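Local atomic coordinates of UPF0098 protein CT_736 (Chlamydia trachomatis, PDB entry 3N08), a protein that is of unknown function but, as a bacterial homolog of phosphatidylethanolamine-binding protein and Raf kinase inhibitor protein, may bind phospholipid-like or other anionic ligands. Residues B[28-37]-B[71-82]; B[4-12]-B[141-149]. All blocks are in the same frame, centred on the assembly; numbering follows the deposited sequence. Where two conformers were deposited one is given.

Contact 1: residues B[28-37]-B[71-82]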
loop_
_atom_site.group_PDB
_atom_site.type_symbol
_atom_site.label_atom_id
_atom_site.label_comp_id
_atom_site.label_asym_id
_atom_site.label_seq_id
_atom_site.Cartn_x
_atom_site.Cartn_y
_atom_site.Cartn_z
ATOM N N ILE B 28 -12.750 -10.855 -18.077
ATOM C CA ILE B 28 -11.352 -11.230 -17.906
ATOM C C ILE B 28 -10.798 -10.685 -16.595
ATOM O O ILE B 28 -11.362 -9.775 -15.973
ATOM C CB ILE B 28 -10.483 -10.768 -19.106
ATOM C CG1 ILE B 28 -10.412 -9.242 -19.143
ATOM C CG2 ILE B 28 -11.037 -11.330 -20.435
ATOM C CD1 ILE B 28 -9.547 -8.680 -20.274
ATOM N N SER B 29 -9.686 -11.260 -16.154
ATOM C CA SER B 29 -9.062 -10.844 -14.909
ATOM C C SER B 29 -8.560 -9.400 -15.026
ATOM O O SER B 29 -8.083 -8.990 -16.086
ATOM C CB SER B 29 -7.938 -11.821 -14.532
ATOM O OG SER B 29 -6.872 -11.754 -15.472
ATOM N N PRO B 30 -8.716 -8.605 -13.961
ATOM C CA PRO B 30 -8.300 -7.201 -14.005
ATOM C C PRO B 30 -6.787 -7.062 -13.913
ATOM O O PRO B 30 -6.113 -7.955 -13.371
ATOM C CB PRO B 30 -8.945 -6.615 -12.743
ATOM C CG PRO B 30 -8.980 -7.808 -11.781
ATOM C CD PRO B 30 -9.276 -8.993 -12.655
ATOM N N PRO B 31 -6.258 -5.945 -14.431
ATOM C CA PRO B 31 -4.827 -5.680 -14.274
ATOM C C PRO B 31 -4.481 -5.422 -12.815
ATOM O O PRO B 31 -5.234 -4.786 -12.084
ATOM C CB PRO B 31 -4.609 -4.429 -15.121
ATOM C CG PRO B 31 -5.917 -3.721 -15.060
ATOM C CD PRO B 31 -6.980 -4.800 -14.996
ATOM N N LEU B 32 -3.366 -5.970 -12.367
ATOM C CA LEU B 32 -2.886 -5.747 -11.011
ATOM C C LEU B 32 -1.404 -5.508 -11.026
ATOM O O LEU B 32 -0.688 -6.073 -11.853
ATOM C CB LEU B 32 -3.150 -6.981 -10.162
ATOM C CG LEU B 32 -4.628 -7.346 -9.979
ATOM C CD1 LEU B 32 -4.743 -8.739 -9.359
ATOM C CD2 LEU B 32 -5.308 -6.321 -9.076
ATOM N N SER B 33 -0.936 -4.677 -10.104
ATOM C CA SER B 33 0.486 -4.351 -9.954
ATOM C C SER B 33 0.944 -4.604 -8.542
ATOM O O SER B 33 0.285 -4.206 -7.569
ATOM C CB SER B 33 0.748 -2.880 -10.254
ATOM O OG SER B 33 0.483 -2.593 -11.618
ATOM N N PHE B 34 2.078 -5.265 -8.421
ATOM C CA PHE B 34 2.725 -5.521 -7.154
ATOM C C PHE B 34 3.954 -4.624 -7.098
ATOM O O PHE B 34 4.715 -4.544 -8.076
ATOM C CB PHE B 34 3.176 -6.980 -7.068
ATOM C CG PHE B 34 2.058 -7.978 -7.191
ATOM C CD1 PHE B 34 1.550 -8.327 -8.436
ATOM C CD2 PHE B 34 1.505 -8.572 -6.070
ATOM C CE1 PHE B 34 0.513 -9.257 -8.549
ATOM C CE2 PHE B 34 0.497 -9.510 -6.181
ATOM C CZ PHE B 34 -0.008 -9.844 -7.415
ATOM N N SER B 35 4.166 -3.919 -6.006
ATOM C CA SER B 35 5.394 -3.158 -5.907
ATOM C C SER B 35 5.851 -3.094 -4.470
ATOM O O SER B 35 5.121 -3.434 -3.540
ATOM C CB SER B 35 5.221 -1.764 -6.497
ATOM O OG SER B 35 4.299 -1.016 -5.728
ATOM N N ASP B 36 7.095 -2.690 -4.306
ATOM C CA ASP B 36 7.738 -2.614 -3.001
ATOM C C ASP B 36 7.720 -3.980 -2.302
ATOM O O ASP B 36 7.553 -4.086 -1.096
ATOM C CB ASP B 36 7.109 -1.527 -2.104
ATOM C CG ASP B 36 7.163 -0.150 -2.720
ATOM O OD1 ASP B 36 8.113 0.122 -3.476
ATOM O OD2 ASP B 36 6.276 0.676 -2.414
ATOM N N VAL B 37 7.895 -5.039 -3.077
ATOM C CA VAL B 37 7.952 -6.379 -2.516
ATOM C C VAL B 37 9.284 -6.540 -1.765
ATOM O O VAL B 37 10.330 -6.196 -2.305
ATOM C CB VAL B 37 7.828 -7.468 -3.635
ATOM C CG1 VAL B 37 7.957 -8.858 -3.059
ATOM C CG2 VAL B 37 6.521 -7.315 -4.405
ATOM N N LEU B 71 3.739 -17.029 -7.549
ATOM C CA LEU B 71 4.119 -15.960 -8.456
ATOM C C LEU B 71 5.542 -15.520 -8.185
ATOM O O LEU B 71 5.987 -15.515 -7.036
ATOM C CB LEU B 71 3.230 -14.762 -8.227
ATOM C CG LEU B 71 1.882 -14.786 -8.892
ATOM C CD1 LEU B 71 0.977 -13.793 -8.180
ATOM C CD2 LEU B 71 1.993 -14.465 -10.395
ATOM N N SER B 72 6.250 -15.129 -9.241
ATOM C CA SER B 72 7.561 -14.508 -9.062
ATOM C C SER B 72 7.458 -13.235 -8.223
ATOM O O SER B 72 6.584 -12.424 -8.438
ATOM C CB SER B 72 8.162 -14.147 -10.408
ATOM O OG SER B 72 9.323 -13.382 -10.202
ATOM N N PRO B 73 8.396 -13.044 -7.294
ATOM C CA PRO B 73 8.348 -11.828 -6.484
ATOM C C PRO B 73 8.723 -10.594 -7.280
ATOM O O PRO B 73 8.509 -9.489 -6.748
ATOM C CB PRO B 73 9.362 -12.104 -5.375
ATOM C CG PRO B 73 10.252 -13.169 -5.925
ATOM C CD PRO B 73 9.397 -14.000 -6.810
ATOM N N VAL B 74 9.245 -10.749 -8.499
ATOM C CA VAL B 74 9.476 -9.600 -9.378
ATOM C C VAL B 74 8.463 -9.507 -10.511
ATOM O O VAL B 74 8.691 -8.810 -11.492
ATOM C CB VAL B 74 10.943 -9.582 -9.918
ATOM C CG1 VAL B 74 11.930 -9.544 -8.751
ATOM C CG2 VAL B 74 11.246 -10.772 -10.823
ATOM N N VAL B 75 7.328 -10.191 -10.381
ATOM C CA VAL B 75 6.371 -10.248 -11.485
ATOM C C VAL B 75 5.904 -8.855 -11.919
ATOM O O VAL B 75 5.607 -8.616 -13.087
ATOM C CB VAL B 75 5.172 -11.161 -11.143
ATOM C CG1 VAL B 75 4.290 -10.546 -10.081
ATOM C CG2 VAL B 75 4.357 -11.472 -12.408
ATOM N N SER B 76 5.881 -7.934 -10.974
ATOM C CA SER B 76 5.484 -6.531 -11.214
ATOM C C SER B 76 4.020 -6.385 -11.645
ATOM O O SER B 76 3.156 -6.138 -10.817
ATOM C CB SER B 76 6.424 -5.866 -12.219
ATOM O OG SER B 76 6.346 -4.456 -12.124
ATOM N N ASN B 77 3.717 -6.543 -12.926
ATOM C CA ASN B 77 2.326 -6.435 -13.363
ATOM C C ASN B 77 1.739 -7.780 -13.803
ATOM O O ASN B 77 2.452 -8.662 -14.303
ATOM C CB ASN B 77 2.226 -5.384 -14.479
ATOM C CG ASN B 77 0.810 -5.231 -15.032
ATOM O OD1 ASN B 77 -0.102 -4.744 -14.350
ATOM N ND2 ASN B 77 0.632 -5.622 -16.287
ATOM N N LEU B 78 0.447 -7.949 -13.553
ATOM C CA LEU B 78 -0.363 -8.894 -14.294
ATOM C C LEU B 78 -1.291 -8.070 -15.176
ATOM O O LEU B 78 -2.133 -7.323 -14.674
ATOM C CB LEU B 78 -1.190 -9.770 -13.361
ATOM C CG LEU B 78 -0.400 -10.654 -12.390
ATOM C CD1 LEU B 78 -1.351 -11.382 -11.458
ATOM C CD2 LEU B 78 0.481 -11.654 -13.152
ATOM N N ALA B 79 -1.133 -8.198 -16.487
ATOM C CA ALA B 79 -1.984 -7.468 -17.400
ATOM C C ALA B 79 -3.375 -8.096 -17.412
ATOM O O ALA B 79 -3.568 -9.229 -16.951
ATOM C CB ALA B 79 -1.390 -7.479 -18.796
ATOM N N GLU B 80 -4.350 -7.363 -17.914
ATOM C CA GLU B 80 -5.719 -7.861 -17.916
ATOM C C GLU B 80 -5.767 -9.149 -18.732
ATOM O O GLU B 80 -5.162 -9.249 -19.795
ATOM C CB GLU B 80 -6.690 -6.814 -18.477
ATOM C CG GLU B 80 -6.460 -6.453 -19.930
ATOM C CD GLU B 80 -7.457 -5.430 -20.461
ATOM O OE1 GLU B 80 -8.062 -4.692 -19.657
ATOM O OE2 GLU B 80 -7.626 -5.376 -21.700
ATOM N N GLY B 81 -6.437 -10.161 -18.187
ATOM C CA GLY B 81 -6.589 -11.432 -18.879
ATOM C C GLY B 81 -5.277 -12.125 -19.220
ATOM O O GLY B 81 -5.240 -13.026 -20.046
ATOM N N ALA B 82 -4.204 -11.756 -18.553
ATOM C CA ALA B 82 -2.905 -12.247 -18.985
ATOM C C ALA B 82 -2.661 -13.694 -18.582
ATOM O O ALA B 82 -3.288 -14.259 -17.689
ATOM C CB ALA B 82 -1.789 -11.353 -18.453
HETATM O O HOH W 1 -4.941 -10.110 -14.579
HETATM O O HOH W 2 -5.537 -14.156 -15.864
HETATM O O HOH W 3 4.546 -2.700 -10.450
#
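L32 and L78 form a hydrogen-bonded antiparallel pair, with L32 N reaching L78 O at 2.9 Å and L78 N reaching L32 O at 2.8 Å, and S33 and N77 form the non-hydrogen-bonded pair that follows. The ladder runs on to F34, whose N meets S76 O at 2.8 Å in an almost straight bond (174°). S76 O also lies in the plane of the F34 ring, at its edge, 3.6 Å from F34 CD1. With CG anti to its own carbonyl carbon (chi1 -60°), F34 reaches into the apolar layer: CE1 meets L78 CD1 at 4.1 Å, CD1 lies against V75 CG1, and CZ touches L71 CD1. L32, F34 and L78 belong to the inner face of a small three-stranded antiparallel sheet, which packs over the larger sheet in a beta-sandwich, as in the PEBP fold; L44 and A114 also touch F34. At the other end, the type II turn from A79 to A82 brings G81 N to S29 O at 2.9 Å, with a weak second bond to S29 OG. One water accepts from S29 OG and donates to P30 O and A79 O. I28 CD1 lies 3.8 Å from E80 CG, while E80 OE1 is hydrogen-bonded to the Y21 hydroxyl.

Contact 2: residues B[4-12]-B[141-149]; sequences MQLTSQAFS and IATAELMGT
A142 opens the contact, its CB 4.3 Å from M4 CE and its carbonyl oxygen nearer still to that methyl. M4 gets there by extending from the backbone and then bending at chi3 (68°), which lays CE against the T143 backbone. T143 O accepts a hydrogen bond from a water that also donates to M4 O. A144 CB sits under the chain of 4-12, 3.5 Å from M4 O and 4.0 Å from L6 CB. A second water joins E145 O to L6 O. No direct hydrogen bond crosses here: the short strand 5-7 runs nearly parallel to 141-149, at 21°, yet the two belong to different sheets of the beta-sandwich, and waters link carbonyls along one margin. L146 makes the broadest contact. L146 CB lies 3.6 Å from L6 O; with CG anti to the backbone N (chi1 174°), the side chain carries CD2 to 3.8 Å from F11 CE2 and against S8 CB, and the L6 side chain crosses it at about a right angle. M147 contributes its carbonyl oxygen, which lies in plane at the edge of the F11 ring. G148 is where the ring comes closest, with F11 CE2 3.6 Å from G148 CA; no side chain intervenes.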
loop_
_atom_site.group_PDB
_atom_site.type_symbol
_atom_site.label_atom_id
_atom_site.label_comp_id
_atom_site.label_asym_id
_atom_site.label_seq_id
_atom_site.Cartn_x
_atom_site.Cartn_y
_atom_site.Cartn_z
ATOM N N MET B 4 4.862 -3.120 0.953
ATOM C CA MET B 4 4.406 -3.727 -0.285
ATOM C C MET B 4 3.047 -3.166 -0.652
ATOM O O MET B 4 2.197 -2.979 0.211
ATOM C CB MET B 4 4.306 -5.248 -0.128
ATOM C CG MET B 4 3.898 -5.983 -1.410
ATOM S SD MET B 4 4.003 -7.804 -1.321
ATOM C CE MET B 4 2.694 -8.153 -0.157
ATOM N N GLN B 5 2.830 -2.958 -1.948
ATOM C CA GLN B 5 1.601 -2.424 -2.492
ATOM C C GLN B 5 0.986 -3.393 -3.484
ATOM O O GLN B 5 1.698 -4.098 -4.234
ATOM C CB GLN B 5 1.896 -1.154 -3.248
ATOM C CG GLN B 5 2.540 -0.087 -2.430
ATOM C CD GLN B 5 2.619 1.194 -3.222
ATOM O OE1 GLN B 5 1.602 1.685 -3.716
ATOM N NE2 GLN B 5 3.816 1.704 -3.423
ATOM N N LEU B 6 -0.343 -3.378 -3.530
ATOM C CA LEU B 6 -1.111 -4.053 -4.558
ATOM C C LEU B 6 -2.103 -3.036 -5.071
ATOM O O LEU B 6 -2.957 -2.545 -4.314
ATOM C CB LEU B 6 -1.829 -5.255 -3.984
ATOM C CG LEU B 6 -2.699 -5.976 -5.003
ATOM C CD1 LEU B 6 -1.887 -6.573 -6.123
ATOM C CD2 LEU B 6 -3.567 -7.022 -4.338
ATOM N N THR B 7 -1.986 -2.693 -6.347
ATOM C CA THR B 7 -2.820 -1.667 -6.959
ATOM C C THR B 7 -3.312 -2.149 -8.312
ATOM O O THR B 7 -2.878 -3.181 -8.801
ATOM C CB THR B 7 -2.076 -0.336 -7.118
ATOM O OG1 THR B 7 -0.901 -0.536 -7.914
ATOM C CG2 THR B 7 -1.692 0.221 -5.757
ATOM N N SER B 8 -4.225 -1.391 -8.903
ATOM C CA SER B 8 -4.716 -1.652 -10.227
ATOM C C SER B 8 -4.859 -0.353 -10.986
ATOM O O SER B 8 -5.378 0.634 -10.464
ATOM C CB SER B 8 -6.065 -2.368 -10.186
ATOM O OG SER B 8 -6.569 -2.535 -11.498
ATOM N N GLN B 9 -4.392 -0.348 -12.233
ATOM C CA GLN B 9 -4.608 0.795 -13.111
ATOM C C GLN B 9 -6.089 0.994 -13.418
ATOM O O GLN B 9 -6.494 2.084 -13.825
ATOM C CB GLN B 9 -3.832 0.634 -14.420
ATOM C CG GLN B 9 -2.323 0.527 -14.234
ATOM C CD GLN B 9 -1.619 -0.228 -15.364
ATOM O OE1 GLN B 9 -2.229 -1.035 -16.078
ATOM N NE2 GLN B 9 -0.326 0.031 -15.524
ATOM N N ALA B 10 -6.897 -0.032 -13.177
ATOM C CA ALA B 10 -8.297 -0.023 -13.555
ATOM C C ALA B 10 -9.206 0.585 -12.491
ATOM O O ALA B 10 -10.341 0.994 -12.814
ATOM C CB ALA B 10 -8.769 -1.442 -13.900
ATOM N N PHE B 11 -8.779 0.628 -11.230
ATOM C CA PHE B 11 -9.624 1.165 -10.167
ATOM C C PHE B 11 -8.798 1.399 -8.925
ATOM O O PHE B 11 -7.860 0.650 -8.635
ATOM C CB PHE B 11 -10.806 0.256 -9.808
ATOM C CG PHE B 11 -10.421 -1.122 -9.365
ATOM C CD1 PHE B 11 -10.136 -2.119 -10.286
ATOM C CD2 PHE B 11 -10.359 -1.434 -8.015
ATOM C CE1 PHE B 11 -9.771 -3.399 -9.844
ATOM C CE2 PHE B 11 -9.997 -2.698 -7.592
ATOM C CZ PHE B 11 -9.702 -3.675 -8.496
ATOM N N SER B 12 -9.189 2.431 -8.184
ATOM C CA SER B 12 -8.588 2.748 -6.903
ATOM C C SER B 12 -9.377 2.102 -5.760
ATOM O O SER B 12 -10.498 1.629 -5.953
ATOM C CB SER B 12 -8.537 4.263 -6.712
ATOM O OG SER B 12 -7.695 4.850 -7.685
ATOM N N ILE B 141 5.814 -12.734 5.032
ATOM C CA ILE B 141 6.648 -11.640 5.487
ATOM C C ILE B 141 6.012 -10.279 5.274
ATOM O O ILE B 141 6.398 -9.317 5.938
ATOM C CB ILE B 141 8.078 -11.729 4.908
ATOM C CG1 ILE B 141 8.105 -11.580 3.391
ATOM C CG2 ILE B 141 8.750 -13.030 5.382
ATOM C CD1 ILE B 141 9.532 -11.657 2.815
ATOM N N ALA B 142 5.013 -10.191 4.407
ATOM C CA ALA B 142 4.292 -8.931 4.197
ATOM C C ALA B 142 2.978 -9.222 3.518
ATOM O O ALA B 142 2.835 -10.246 2.844
ATOM C CB ALA B 142 5.122 -7.983 3.332
ATOM N N THR B 143 2.047 -8.288 3.653
ATOM C CA THR B 143 0.778 -8.399 2.980
ATOM C C THR B 143 0.417 -7.039 2.398
ATOM O O THR B 143 1.014 -6.014 2.770
ATOM C CB THR B 143 -0.295 -8.902 3.963
ATOM O OG1 THR B 143 -1.481 -9.320 3.271
ATOM C CG2 THR B 143 -0.613 -7.828 4.991
ATOM N N ALA B 144 -0.515 -7.053 1.459
ATOM C CA ALA B 144 -1.109 -5.845 0.924
ATOM C C ALA B 144 -2.544 -6.135 0.517
ATOM O O ALA B 144 -2.935 -7.293 0.351
ATOM C CB ALA B 144 -0.307 -5.319 -0.242
ATOM N N GLU B 145 -3.345 -5.091 0.381
ATOM C CA GLU B 145 -4.773 -5.258 0.134
ATOM C C GLU B 145 -5.259 -4.198 -0.836
ATOM O O GLU B 145 -4.877 -3.034 -0.724
ATOM C CB GLU B 145 -5.547 -5.118 1.445
ATOM C CG GLU B 145 -7.078 -5.089 1.328
ATOM C CD GLU B 145 -7.773 -4.837 2.685
ATOM O OE1 GLU B 145 -7.454 -5.530 3.678
ATOM O OE2 GLU B 145 -8.628 -3.946 2.748
ATOM N N LEU B 146 -6.113 -4.614 -1.760
ATOM C CA LEU B 146 -6.844 -3.729 -2.651
ATOM C C LEU B 146 -8.305 -4.161 -2.595
ATOM O O LEU B 146 -8.590 -5.317 -2.385
ATOM C CB LEU B 146 -6.276 -3.854 -4.070
ATOM C CG LEU B 146 -7.032 -3.103 -5.161
ATOM C CD1 LEU B 146 -6.942 -1.570 -4.998
ATOM C CD2 LEU B 146 -6.446 -3.505 -6.516
ATOM N N MET B 147 -9.220 -3.227 -2.759
ATOM C CA MET B 147 -10.637 -3.566 -2.821
ATOM C C MET B 147 -11.266 -2.745 -3.919
ATOM O O MET B 147 -10.929 -1.595 -4.105
ATOM C CB MET B 147 -11.321 -3.287 -1.471
ATOM C CG MET B 147 -12.805 -3.735 -1.432
ATOM S SD MET B 147 -14.020 -2.445 -1.944
ATOM C CE MET B 147 -14.097 -1.514 -0.375
ATOM N N GLY B 148 -12.169 -3.361 -4.679
ATOM C CA GLY B 148 -13.030 -2.631 -5.604
ATOM C C GLY B 148 -14.442 -3.155 -5.503
ATOM O O GLY B 148 -14.641 -4.275 -5.033
ATOM N N THR B 149 -15.411 -2.382 -5.977
ATOM C CA THR B 149 -16.800 -2.796 -5.873
ATOM C C THR B 149 -17.371 -3.177 -7.246
ATOM O O THR B 149 -16.849 -2.787 -8.293
ATOM C CB THR B 149 -17.666 -1.686 -5.260
ATOM O OG1 THR B 149 -17.625 -0.528 -6.104
ATOM C CG2 THR B 149 -17.170 -1.320 -3.874
HETATM O O HOH W 4 1.364 -3.494 3.021
HETATM O O HOH W 5 -4.008 -1.313 -2.326
#

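Overall arrangement
The two contacts illustrate how a beta-sandwich is held both within a sheet and between sheets. Contact 1 pairs two of the three strands of the small sheet through backbone hydrogen bonds, whereas contact 2 sets that sheet's first strand against the long strand 140-150 of the larger one, using apolar side chains and bridging waters. They meet through strand 32-35, which lies between 5-7 and 77-78: S33 N bonds to T7 O, and P31 O takes a probable hydrogen bond from S8 OG. Both are partly buried, with F34 and L6 touching inside the sandwich. Contact 1 has exposed turns away from other subunits, while contact 2 reaches the second subunit, where T143 N bonds to D137 of that chain.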